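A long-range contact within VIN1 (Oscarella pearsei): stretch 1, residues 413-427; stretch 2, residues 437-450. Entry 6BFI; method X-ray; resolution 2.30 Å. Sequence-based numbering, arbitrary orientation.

Stretch 1 413-427: HTARLADTAELVASS
Stretch 2 437-450: ELRKEAAKLRDIST

Two arginines of one helix, R439 and R446, seven residues apart, each lay one guanidinium face over an alanine CB of the partner helix while the guanidinium edge meets a carboxylate. R446 CZ lies 3.4 Å from A418 CB, and R446 NH2 donates to D419 OD1 at 3.0 Å (N-H...acceptor angle 133°) in a salt bridge. R439 repeats the arrangement more loosely: A425 CB lies over one face, 4.3 Å from R439 CZ and 4.0 Å from R439 CG, and R439 NE reaches E422 OE2 at 3.5 Å in a salt bridge whose hydrogen bond is nearly straight (171°) but weak through length. R439 NH2 adds a weak bond to S426 OG at 3.4 Å. The side chains are built alike, with chi1 m, chi2 t, chi3 t and chi4 near 105°; both leave CA sideways to the other helix, and their ends come nearer. D419 (chi1 m) starts away from the partner, yet its end also swings nearer; E422 is t, p with chi3 42°. Water 1 connects the two salt bridges, donating to E422 OE1 at a very short 2.4 Å and accepting weakly from R446 NH1 at 3.3 Å.

Both helices are already under way at 413 and 437, with phi/psi near -63/-42 through most of both stretches, departing at S426 (-92/-20) and S427 (-140/12), and i+4 to i N-H...O bonds mostly of 2.9 Å. They run antiparallel at 169°, axes 9.2 Å apart at closest approach, and bury 634 Å² in total. The register is T414 CA to S449 CA 7.2 Å, A418 CA to A442 CA 5.1 Å, E422 CA to R439 CA 6.3 Å and A425 CA to L438 CA 6.4 Å.

Small side chains permit the tight middle: A418, A421 and A442 all point toward the opposing helix, with A418 CB 4.4 Å and A421 CB 4.2 Å from A442 CB. Leucines pack on both sides of A442 along its helix. L438, with chi1 between wells at -118° and chi2 t, places CD2 4.1 Å from A421 CB and CD1 3.8 Å from V424 CG1 (V424 chi1 t); its CB is 4.3 Å from A425 CB. L445 (t, p) sets CD2 4.1 Å from L417 CB (L417 m, t) and CG 3.8 Å from T414 OG1.

Near the N-terminal end of stretch 1, T414 (chi1 t) and S449 (chi1 m) bring their hydroxyls together, T414 OG1 to S449 OG 2.9 Å. S449 OG also donates back to L445 O at a very short 2.5 Å, tying the serine to its own helix.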

ATOM      1  N   HIS A 413      21.267  12.742  11.206  1.00 49.98           N
ATOM      2  CA  HIS A 413      20.554  11.633  11.831  1.00 49.64           C
ATOM      3  C   HIS A 413      19.244  11.339  11.104  1.00 48.74           C
ATOM      4  O   HIS A 413      19.022  10.222  10.620  1.00 51.59           O
ATOM      5  CB  HIS A 413      20.303  11.947  13.307  1.00 47.87           C
ATOM      6  CG  HIS A 413      19.518  10.894  14.026  1.00 50.53           C
ATOM      7  ND1 HIS A 413      19.990   9.614  14.220  1.00 50.03           N
ATOM      8  CD2 HIS A 413      18.294  10.935  14.604  1.00 50.92           C
ATOM      9  CE1 HIS A 413      19.090   8.912  14.885  1.00 51.47           C
ATOM     10  NE2 HIS A 413      18.051   9.690  15.129  1.00 52.25           N
ATOM     11  N   THR A 414      18.362  12.337  11.014  1.00 47.01           N
ATOM     12  CA  THR A 414      17.072  12.108  10.366  1.00 46.93           C
ATOM     13  C   THR A 414      17.231  11.777   8.886  1.00 46.69           C
ATOM     14  O   THR A 414      16.472  10.953   8.353  1.00 47.54           O
ATOM     15  CB  THR A 414      16.159  13.323  10.556  1.00 44.47           C
ATOM     16  OG1 THR A 414      14.909  13.093   9.897  1.00 47.02           O
ATOM     17  CG2 THR A 414      16.800  14.589   9.997  1.00 43.52           C
ATOM     18  N   ALA A 415      18.215  12.379   8.212  1.00 48.91           N
ATOM     19  CA  ALA A 415      18.500  11.981   6.837  1.00 53.08           C
ATOM     20  C   ALA A 415      18.859  10.502   6.763  1.00 53.22           C
ATOM     21  O   ALA A 415      18.426   9.793   5.845  1.00 50.36           O
ATOM     22  CB  ALA A 415      19.625  12.837   6.257  1.00 45.10           C
ATOM     23  N   ARG A 416      19.637  10.013   7.735  1.00 53.47           N
ATOM     24  CA  ARG A 416      20.002   8.601   7.745  1.00 50.07           C
ATOM     25  C   ARG A 416      18.786   7.716   7.995  1.00 54.77           C
ATOM     26  O   ARG A 416      18.654   6.647   7.381  1.00 43.85           O
ATOM     27  CB  ARG A 416      21.078   8.344   8.797  1.00 48.10           C
ATOM     28  CG  ARG A 416      21.588   6.917   8.823  1.00 48.31           C
ATOM     29  CD  ARG A 416      22.286   6.555   7.522  1.00 55.56           C
ATOM     30  NE  ARG A 416      23.011   5.296   7.639  1.00 63.77           N
ATOM     31  CZ  ARG A 416      23.887   4.849   6.746  1.00 68.91           C
ATOM     32  NH1 ARG A 416      24.152   5.560   5.659  1.00 72.99           N
ATOM     33  NH2 ARG A 416      24.505   3.693   6.944  1.00 68.76           N
ATOM     34  N   LEU A 417      17.892   8.136   8.895  1.00 51.79           N
ATOM     35  CA  LEU A 417      16.665   7.376   9.122  1.00 49.14           C
ATOM     36  C   LEU A 417      15.859   7.243   7.837  1.00 51.33           C
ATOM     37  O   LEU A 417      15.413   6.145   7.479  1.00 55.20           O
ATOM     38  CB  LEU A 417      15.821   8.037  10.211  1.00 45.41           C
ATOM     39  CG  LEU A 417      16.383   8.047  11.630  1.00 49.34           C
ATOM     40  CD1 LEU A 417      15.375   8.675  12.582  1.00 49.97           C
ATOM     41  CD2 LEU A 417      16.756   6.638  12.075  1.00 45.37           C
ATOM     42  N   ALA A 418      15.665   8.357   7.124  1.00 51.76           N
ATOM     43  CA  ALA A 418      14.867   8.304   5.901  1.00 48.89           C
ATOM     44  C   ALA A 418      15.553   7.473   4.822  1.00 50.96           C
ATOM     45  O   ALA A 418      14.888   6.734   4.084  1.00 48.81           O
ATOM     46  CB  ALA A 418      14.582   9.719   5.399  1.00 46.98           C
ATOM     47  N   ASP A 419      16.882   7.576   4.717  1.00 55.90           N
ATOM     48  CA  ASP A 419      17.612   6.760   3.751  1.00 60.90           C
ATOM     49  C   ASP A 419      17.450   5.276   4.053  1.00 59.91           C
ATOM     50  O   ASP A 419      17.212   4.471   3.144  1.00 60.94           O
ATOM     51  CB  ASP A 419      19.092   7.145   3.742  1.00 70.19           C
ATOM     52  CG  ASP A 419      19.356   8.423   2.972  1.00 80.69           C
ATOM     53  OD1 ASP A 419      18.399   9.194   2.750  1.00 87.66           O
ATOM     54  OD2 ASP A 419      20.522   8.657   2.588  1.00 88.06           O
ATOM     55  N   THR A 420      17.572   4.897   5.326  1.00 56.88           N
ATOM     56  CA  THR A 420      17.407   3.495   5.698  1.00 53.71           C
ATOM     57  C   THR A 420      15.993   3.012   5.406  1.00 50.94           C
ATOM     58  O   THR A 420      15.801   1.897   4.903  1.00 55.03           O
ATOM     59  CB  THR A 420      17.758   3.302   7.173  1.00 55.41           C
ATOM     60  OG1 THR A 420      19.171   3.468   7.346  1.00 59.88           O
ATOM     61  CG2 THR A 420      17.356   1.913   7.650  1.00 55.93           C
ATOM     62  N   ALA A 421      14.987   3.840   5.704  1.00 48.41           N
ATOM     63  CA  ALA A 421      13.621   3.486   5.332  1.00 45.30           C
ATOM     64  C   ALA A 421      13.503   3.259   3.829  1.00 44.63           C
ATOM     65  O   ALA A 421      12.819   2.328   3.386  1.00 43.81           O
ATOM     66  CB  ALA A 421      12.651   4.574   5.792  1.00 40.89           C
ATOM     67  N   GLU A 422      14.182   4.087   3.029  1.00 43.77           N
ATOM     68  CA  GLU A 422      14.146   3.903   1.581  1.00 51.34           C
ATOM     69  C   GLU A 422      14.806   2.590   1.171  1.00 54.20           C
ATOM     70  O   GLU A 422      14.309   1.893   0.276  1.00 55.14           O
ATOM     71  CB  GLU A 422      14.820   5.083   0.883  1.00 55.08           C
ATOM     72  CG  GLU A 422      14.978   4.903  -0.619  1.00 68.33           C
ATOM     73  CD  GLU A 422      13.647   4.747  -1.333  1.00 74.01           C
ATOM     74  OE1 GLU A 422      12.698   5.482  -0.987  1.00 76.42           O
ATOM     75  OE2 GLU A 422      13.550   3.884  -2.234  1.00 73.17           O
ATOM     76  N   LEU A 423      15.926   2.239   1.811  1.00 52.98           N
ATOM     77  CA  LEU A 423      16.594   0.979   1.499  1.00 50.78           C
ATOM     78  C   LEU A 423      15.696  -0.207   1.820  1.00 50.16           C
ATOM     79  O   LEU A 423      15.565  -1.137   1.017  1.00 53.81           O
ATOM     80  CB  LEU A 423      17.913   0.872   2.268  1.00 54.48           C
ATOM     81  CG  LEU A 423      18.653  -0.460   2.116  1.00 58.64           C
ATOM     82  CD1 LEU A 423      19.083  -0.676   0.673  1.00 62.03           C
ATOM     83  CD2 LEU A 423      19.852  -0.535   3.047  1.00 63.71           C
ATOM     84  N   VAL A 424      15.070  -0.191   2.998  1.00 49.59           N
ATOM     85  CA  VAL A 424      14.155  -1.266   3.372  1.00 50.80           C
ATOM     86  C   VAL A 424      13.002  -1.352   2.381  1.00 53.44           C
ATOM     87  O   VAL A 424      12.598  -2.446   1.968  1.00 58.33           O
ATOM     88  CB  VAL A 424      13.653  -1.059   4.814  1.00 51.21           C
ATOM     89  CG1 VAL A 424      12.414  -1.895   5.076  1.00 46.93           C
ATOM     90  CG2 VAL A 424      14.751  -1.407   5.804  1.00 51.34           C
ATOM     91  N   ALA A 425      12.466  -0.200   1.972  1.00 55.05           N
ATOM     92  CA  ALA A 425      11.364  -0.196   1.018  1.00 48.19           C
ATOM     93  C   ALA A 425      11.795  -0.728  -0.343  1.00 52.84           C
ATOM     94  O   ALA A 425      10.971  -1.280  -1.082  1.00 54.67           O
ATOM     95  CB  ALA A 425      10.796   1.218   0.881  1.00 46.94           C
ATOM     96  N   SER A 426      13.074  -0.582  -0.690  1.00 53.08           N
ATOM     97  CA  SER A 426      13.550  -1.007  -2.001  1.00 56.36           C
ATOM     98  C   SER A 426      14.078  -2.436  -2.029  1.00 60.42           C
ATOM     99  O   SER A 426      14.149  -3.026  -3.112  1.00 64.37           O
ATOM    100  CB  SER A 426      14.652  -0.066  -2.497  1.00 60.01           C
ATOM    101  OG  SER A 426      14.114   1.182  -2.894  1.00 69.95           O
ATOM    102  N   SER A 427      14.447  -3.006  -0.879  1.00 55.94           N
ATOM    103  CA  SER A 427      15.100  -4.311  -0.874  1.00 58.28           C
ATOM    104  C   SER A 427      14.633  -5.223   0.255  1.00 57.50           C
ATOM    105  O   SER A 427      15.271  -6.256   0.494  1.00 74.73           O
ATOM    106  CB  SER A 427      16.622  -4.148  -0.789  1.00 59.74           C
ATOM    107  OG  SER A 427      17.114  -3.361  -1.859  1.00 66.12           O
ATOM    108  N   GLU A 437       3.655   2.926   1.489  1.00 52.85           N
ATOM    109  CA  GLU A 437       3.386   3.535   2.788  1.00 57.59           C
ATOM    110  C   GLU A 437       4.681   3.926   3.489  1.00 59.32           C
ATOM    111  O   GLU A 437       4.787   5.026   4.048  1.00 63.24           O
ATOM    112  CB  GLU A 437       2.567   2.578   3.653  1.00 66.74           C
ATOM    113  CG  GLU A 437       2.264   3.107   5.043  1.00 76.86           C
ATOM    114  CD  GLU A 437       1.299   2.219   5.803  1.00 87.23           C
ATOM    115  OE1 GLU A 437       0.844   1.207   5.229  1.00 91.90           O
ATOM    116  OE2 GLU A 437       0.994   2.535   6.973  1.00 90.16           O
ATOM    117  N   LEU A 438       5.680   3.042   3.463  1.00 57.10           N
ATOM    118  CA  LEU A 438       6.974   3.365   4.052  1.00 55.13           C
ATOM    119  C   LEU A 438       7.573   4.610   3.412  1.00 56.01           C
ATOM    120  O   LEU A 438       8.033   5.523   4.109  1.00 56.36           O
ATOM    121  CB  LEU A 438       7.923   2.176   3.904  1.00 57.95           C
ATOM    122  CG  LEU A 438       8.429   1.548   5.200  1.00 59.30           C
ATOM    123  CD1 LEU A 438       9.432   0.442   4.896  1.00 63.49           C
ATOM    124  CD2 LEU A 438       9.040   2.606   6.100  1.00 53.99           C
ATOM    125  N   ARG A 439       7.570   4.666   2.077  1.00 56.90           N
ATOM    126  CA  ARG A 439       8.123   5.832   1.395  1.00 58.85           C
ATOM    127  C   ARG A 439       7.363   7.100   1.765  1.00 60.13           C
ATOM    128  O   ARG A 439       7.966   8.172   1.920  1.00 56.11           O
ATOM    129  CB  ARG A 439       8.106   5.613  -0.118  1.00 59.69           C
ATOM    130  CG  ARG A 439       8.972   4.453  -0.588  1.00 58.92           C
ATOM    131  CD  ARG A 439       9.149   4.478  -2.097  1.00 61.35           C
ATOM    132  NE  ARG A 439      10.133   3.502  -2.554  1.00 62.56           N
ATOM    133  CZ  ARG A 439       9.828   2.338  -3.116  1.00 65.58           C
ATOM    134  NH1 ARG A 439       8.557   1.999  -3.299  1.00 64.74           N
ATOM    135  NH2 ARG A 439      10.793   1.514  -3.500  1.00 73.75           N
ATOM    136  N   LYS A 440       6.039   6.998   1.922  1.00 63.35           N
ATOM    137  CA  LYS A 440       5.249   8.155   2.330  1.00 60.50           C
ATOM    138  C   LYS A 440       5.661   8.633   3.717  1.00 60.22           C
ATOM    139  O   LYS A 440       5.861   9.834   3.941  1.00 62.02           O
ATOM    140  CB  LYS A 440       3.758   7.813   2.292  1.00 63.90           C
ATOM    141  CG  LYS A 440       2.838   9.020   2.399  1.00 70.04           C
ATOM    142  CD  LYS A 440       1.384   8.642   2.147  1.00 79.32           C
ATOM    143  CE  LYS A 440       0.761   7.952   3.352  1.00 85.06           C
ATOM    144  NZ  LYS A 440       0.553   8.895   4.487  1.00 87.07           N
ATOM    145  N   GLU A 441       5.807   7.701   4.663  1.00 61.84           N
ATOM    146  CA  GLU A 441       6.212   8.085   6.012  1.00 61.78           C
ATOM    147  C   GLU A 441       7.617   8.677   6.031  1.00 57.36           C
ATOM    148  O   GLU A 441       7.907   9.567   6.843  1.00 57.57           O
ATOM    149  CB  GLU A 441       6.119   6.880   6.947  1.00 62.87           C
ATOM    150  CG  GLU A 441       4.724   6.285   7.023  1.00 67.68           C
ATOM    151  CD  GLU A 441       4.617   5.158   8.029  1.00 73.78           C
ATOM    152  OE1 GLU A 441       3.487   4.871   8.478  1.00 80.30           O
ATOM    153  OE2 GLU A 441       5.660   4.564   8.371  1.00 75.29           O
ATOM    154  N   ALA A 442       8.496   8.210   5.143  1.00 54.14           N
ATOM    155  CA  ALA A 442       9.830   8.794   5.048  1.00 49.81           C
ATOM    156  C   ALA A 442       9.767  10.223   4.520  1.00 48.92           C
ATOM    157  O   ALA A 442      10.409  11.129   5.071  1.00 49.59           O
ATOM    158  CB  ALA A 442      10.720   7.925   4.158  1.00 49.35           C
ATOM    159  N   ALA A 443       9.001  10.445   3.447  1.00 48.57           N
ATOM    160  CA  ALA A 443       8.868  11.794   2.901  1.00 48.77           C
ATOM    161  C   ALA A 443       8.265  12.745   3.928  1.00 47.71           C
ATOM    162  O   ALA A 443       8.673  13.911   4.026  1.00 45.39           O
ATOM    163  CB  ALA A 443       8.023  11.766   1.628  1.00 51.89           C
ATOM    164  N   LYS A 444       7.296  12.259   4.710  1.00 48.67           N
ATOM    165  CA  LYS A 444       6.761  13.059   5.805  1.00 49.14           C
ATOM    166  C   LYS A 444       7.836  13.367   6.839  1.00 52.11           C
ATOM    167  O   LYS A 444       7.920  14.495   7.341  1.00 53.54           O
ATOM    168  CB  LYS A 444       5.578  12.336   6.451  1.00 57.14           C
ATOM    169  CG  LYS A 444       5.321  12.743   7.892  1.00 67.61           C
ATOM    170  CD  LYS A 444       3.942  12.317   8.366  1.00 74.51           C
ATOM    171  CE  LYS A 444       3.744  12.677   9.831  1.00 77.98           C
ATOM    172  NZ  LYS A 444       2.326  12.545  10.265  1.00 82.76           N
ATOM    173  N   LEU A 445       8.679  12.379   7.160  1.00 49.35           N
ATOM    174  CA  LEU A 445       9.730  12.609   8.148  1.00 46.60           C
ATOM    175  C   LEU A 445      10.703  13.688   7.685  1.00 47.13           C
ATOM    176  O   LEU A 445      11.083  14.566   8.469  1.00 38.56           O
ATOM    177  CB  LEU A 445      10.473  11.309   8.443  1.00 43.03           C
ATOM    178  CG  LEU A 445      11.550  11.417   9.526  1.00 46.47           C
ATOM    179  CD1 LEU A 445      10.938  11.873  10.839  1.00 47.36           C
ATOM    180  CD2 LEU A 445      12.281  10.090   9.703  1.00 46.69           C
ATOM    181  N   ARG A 446      11.122  13.641   6.418  1.00 50.49           N
ATOM    182  CA  ARG A 446      11.980  14.700   5.892  1.00 53.88           C
ATOM    183  C   ARG A 446      11.279  16.054   5.970  1.00 52.54           C
ATOM    184  O   ARG A 446      11.856  17.049   6.443  1.00 52.40           O
ATOM    185  CB  ARG A 446      12.380  14.387   4.449  1.00 56.59           C
ATOM    186  CG  ARG A 446      13.200  13.116   4.270  1.00 60.12           C
ATOM    187  CD  ARG A 446      13.638  12.960   2.819  1.00 64.55           C
ATOM    188  NE  ARG A 446      14.717  11.990   2.662  1.00 71.63           N
ATOM    189  CZ  ARG A 446      14.561  10.769   2.161  1.00 78.83           C
ATOM    190  NH1 ARG A 446      13.364  10.360   1.761  1.00 81.54           N
ATOM    191  NH2 ARG A 446      15.604   9.957   2.059  1.00 81.25           N
ATOM    192  N   ASP A 447      10.018  16.099   5.525  1.00 49.85           N
ATOM    193  CA  ASP A 447       9.285  17.359   5.475  1.00 55.88           C
ATOM    194  C   ASP A 447       9.184  18.000   6.855  1.00 53.16           C
ATOM    195  O   ASP A 447       9.481  19.190   7.018  1.00 52.08           O
ATOM    196  CB  ASP A 447       7.897  17.133   4.877  1.00 60.49           C
ATOM    197  CG  ASP A 447       7.104  18.418   4.752  1.00 63.54           C
ATOM    198  OD1 ASP A 447       7.428  19.231   3.859  1.00 63.22           O
ATOM    199  OD2 ASP A 447       6.157  18.612   5.542  1.00 66.67           O
ATOM    200  N   ILE A 448       8.771  17.229   7.864  1.00 51.81           N
ATOM    201  CA  ILE A 448       8.675  17.788   9.210  1.00 53.46           C
ATOM    202  C   ILE A 448      10.062  18.066   9.775  1.00 54.69           C
ATOM    203  O   ILE A 448      10.228  18.947  10.627  1.00 60.14           O
ATOM    204  CB  ILE A 448       7.859  16.862  10.133  1.00 56.83           C
ATOM    205  CG1 ILE A 448       7.600  17.540  11.481  1.00 57.25           C
ATOM    206  CG2 ILE A 448       8.573  15.538  10.344  1.00 59.78           C
ATOM    207  CD1 ILE A 448       7.003  18.934  11.367  1.00 58.08           C
ATOM    208  N   SER A 449      11.080  17.343   9.305  1.00 52.46           N
ATOM    209  CA  SER A 449      12.441  17.620   9.750  1.00 48.65           C
ATOM    210  C   SER A 449      12.910  18.994   9.289  1.00 51.89           C
ATOM    211  O   SER A 449      13.764  19.607   9.942  1.00 52.07           O
ATOM    212  CB  SER A 449      13.393  16.535   9.247  1.00 51.30           C
ATOM    213  OG  SER A 449      13.054  15.268   9.784  1.00 59.29           O
ATOM    214  N   THR A 450      12.366  19.501   8.175  1.00 48.79           N
ATOM    215  CA  THR A 450      12.756  20.842   7.739  1.00 48.87           C
ATOM    216  C   THR A 450      12.387  21.926   8.752  1.00 51.89           C
ATOM    217  O   THR A 450      12.965  23.018   8.709  1.00 48.59           O
ATOM    218  CB  THR A 450      12.120  21.188   6.389  1.00 55.89           C
ATOM    219  OG1 THR A 450      10.708  21.379   6.551  1.00 57.39           O
ATOM    220  CG2 THR A 450      12.375  20.082   5.375  1.00 58.30           C
TER
HETATM  221  O   HOH W   1      12.488   7.595   0.152  1.00 51.57           O